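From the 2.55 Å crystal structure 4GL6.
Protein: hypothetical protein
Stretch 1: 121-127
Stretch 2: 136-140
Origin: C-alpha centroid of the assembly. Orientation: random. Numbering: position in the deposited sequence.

Stretch 1 121-127: QWKNYVD
Stretch 2 136-140: YKTLG

The first turn of a helix, W122 to V126, packs against an irregular segment, residues 136–140 of the same chain, and the contact is small, burying 238 Å² summed over both sides. Q121 occupies the N-cap position (phi/psi -78/120), and residues 122–127 then hold helical torsions, with phi between -50° and -72° and psi between -37° and -47°. The backbone bonds are Y125 N to Q121 O at 3.2 Å, V126 N to W122 O at 2.9 Å and D127 N to K123 O at 3.1 Å, with a weak one from N124 N to Q121 O at 3.0 Å. K123, N124 and D127 make no contact with the second stretch.

That stretch enters extended. Y136 (-146/162, chi1 p) remains out of contact, its side chain coming no nearer to the helix than Y136 CB to V126 O at 7.8 Å. K137 continues the extended course (-125/138) and points its CA-to-CB bond toward the helix. With chi1 to chi3 all t and chi4 p, its aliphatic chain reaches Y125, where CE lies 3.4 Å from Y125 OH, oblique to the ring; NZ is hydrogen-bonded elsewhere in the structure. The CA-to-CB bond of T138 (-65/121, chi1 m) points away from the helix, and its OG1 also finds a partner elsewhere.

L139 is the centre of the contact. Its backbone adopts -55/-47, and its CA lies 7.1 Å from that of V126, the closest CA pair across the stretches. Its CA-to-CB bond points sideways, and with chi1 m and chi2 t the side chain meets three helix residues. CD1 lies 4.1 Å from W122 CZ2, oblique to the indole, which chi1 t and chi2 of -98° carry nearer to the second stretch than its sideways CB suggests. CD2 lies 4.0 Å from Y125 CE2 and 4.1 Å from V126 CG2, with V126 in the t rotamer; it is also 4.1 Å from V126 CA, so the methyl sits against the helix backbone as well. These are apolar van der Waals contacts.

The same residue provides the one polar link. Y125, with chi1 177° (t) and chi2 58°, extends its ring so that OH donates a hydrogen bond to L139 O at 2.6 Å. The carbonyl oxygen lies at the ring edge, near the ring plane, as suits a phenolic donor. A buried tyrosine thus satisfies its hydroxyl on a backbone acceptor while its ring packs against the leucine side chain. G140 (167/-169) ends the stretch and makes no contact with the helix.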

# COMPACT_ATOMS: atom_id res chain seq x y z
N GLN A 121 -5.59 -14.74 1.31
CA GLN A 121 -4.49 -15.60 1.73
C GLN A 121 -3.32 -15.38 0.77
O GLN A 121 -3.43 -15.63 -0.45
CB GLN A 121 -4.86 -17.05 1.69
CG GLN A 121 -6.01 -17.42 2.59
CD GLN A 121 -6.13 -18.92 2.65
OE1 GLN A 121 -7.02 -19.49 2.03
NE2 GLN A 121 -5.17 -19.56 3.29
N TRP A 122 -2.19 -14.93 1.31
CA TRP A 122 -0.99 -14.63 0.53
C TRP A 122 -0.59 -15.74 -0.41
O TRP A 122 -0.31 -15.49 -1.58
CB TRP A 122 0.15 -14.25 1.46
CG TRP A 122 1.28 -13.64 0.71
CD1 TRP A 122 2.43 -14.26 0.28
CD2 TRP A 122 1.37 -12.29 0.22
NE1 TRP A 122 3.23 -13.39 -0.39
CE2 TRP A 122 2.65 -12.20 -0.47
CE3 TRP A 122 0.56 -11.17 0.30
CZ2 TRP A 122 3.09 -11.03 -1.06
CZ3 TRP A 122 1.01 -9.99 -0.30
CH2 TRP A 122 2.25 -9.93 -0.96
N LYS A 123 -0.60 -16.98 0.08
CA LYS A 123 -0.25 -18.15 -0.75
C LYS A 123 -1.09 -18.25 -2.06
O LYS A 123 -0.55 -18.55 -3.12
CB LYS A 123 -0.30 -19.45 0.04
CG LYS A 123 -1.62 -19.76 0.75
CD LYS A 123 -1.80 -21.26 1.02
CE LYS A 123 -3.19 -21.57 1.58
NZ LYS A 123 -3.53 -23.01 1.53
N ASN A 124 -2.40 -17.97 -1.97
CA ASN A 124 -3.29 -18.02 -3.14
C ASN A 124 -3.05 -16.89 -4.09
O ASN A 124 -3.19 -17.05 -5.31
CB ASN A 124 -4.76 -17.96 -2.72
CG ASN A 124 -5.21 -19.20 -1.99
OD1 ASN A 124 -4.68 -20.28 -2.18
ND2 ASN A 124 -6.23 -19.05 -1.17
N TYR A 125 -2.73 -15.72 -3.53
CA TYR A 125 -2.46 -14.53 -4.31
C TYR A 125 -1.19 -14.73 -5.15
O TYR A 125 -1.18 -14.40 -6.33
CB TYR A 125 -2.39 -13.30 -3.40
CG TYR A 125 -2.03 -12.03 -4.13
CD1 TYR A 125 -2.81 -11.57 -5.19
CD2 TYR A 125 -0.91 -11.27 -3.76
CE1 TYR A 125 -2.48 -10.38 -5.87
CE2 TYR A 125 -0.56 -10.08 -4.44
CZ TYR A 125 -1.35 -9.66 -5.49
OH TYR A 125 -1.03 -8.52 -6.13
N VAL A 126 -0.14 -15.24 -4.51
CA VAL A 126 1.13 -15.56 -5.18
C VAL A 126 0.93 -16.58 -6.30
O VAL A 126 1.52 -16.45 -7.36
CB VAL A 126 2.19 -16.08 -4.18
CG1 VAL A 126 3.41 -16.68 -4.89
CG2 VAL A 126 2.62 -14.96 -3.24
N ASP A 127 0.12 -17.59 -6.03
CA ASP A 127 -0.23 -18.62 -7.03
C ASP A 127 -0.90 -17.96 -8.24
O ASP A 127 -0.56 -18.28 -9.38
CB ASP A 127 -1.13 -19.71 -6.42
CG ASP A 127 -1.83 -20.55 -7.48
OD1 ASP A 127 -1.13 -21.25 -8.24
OD2 ASP A 127 -3.09 -20.49 -7.57
N TYR A 136 3.15 -13.25 -15.70
CA TYR A 136 3.23 -12.97 -14.28
C TYR A 136 2.72 -11.56 -14.00
O TYR A 136 2.57 -10.74 -14.91
CB TYR A 136 4.65 -13.20 -13.71
CG TYR A 136 5.74 -12.42 -14.43
CD1 TYR A 136 6.04 -11.11 -14.07
CD2 TYR A 136 6.45 -12.98 -15.49
CE1 TYR A 136 7.04 -10.38 -14.74
CE2 TYR A 136 7.44 -12.25 -16.15
CZ TYR A 136 7.73 -10.95 -15.78
OH TYR A 136 8.70 -10.23 -16.42
N LYS A 137 2.40 -11.33 -12.74
CA LYS A 137 1.92 -10.07 -12.25
C LYS A 137 2.83 -9.65 -11.10
O LYS A 137 3.20 -10.47 -10.25
CB LYS A 137 0.48 -10.21 -11.77
CG LYS A 137 -0.04 -8.97 -11.04
CD LYS A 137 -1.44 -9.13 -10.45
CE LYS A 137 -1.76 -8.02 -9.44
NZ LYS A 137 -1.68 -6.64 -10.02
N THR A 138 3.17 -8.36 -11.09
CA THR A 138 3.91 -7.77 -10.00
C THR A 138 2.99 -7.85 -8.77
O THR A 138 1.89 -7.31 -8.78
CB THR A 138 4.25 -6.29 -10.27
OG1 THR A 138 5.13 -6.20 -11.39
CG2 THR A 138 4.93 -5.69 -9.08
N LEU A 139 3.47 -8.52 -7.73
CA LEU A 139 2.73 -8.73 -6.48
C LEU A 139 2.29 -7.39 -5.92
O LEU A 139 1.13 -7.20 -5.55
CB LEU A 139 3.58 -9.46 -5.45
CG LEU A 139 3.96 -10.90 -5.78
CD1 LEU A 139 4.89 -11.41 -4.69
CD2 LEU A 139 2.76 -11.83 -5.94
N GLY A 140 3.24 -6.47 -5.90
CA GLY A 140 2.97 -5.10 -5.50
C GLY A 140 4.24 -4.32 -5.24
O GLY A 140 5.35 -4.78 -5.56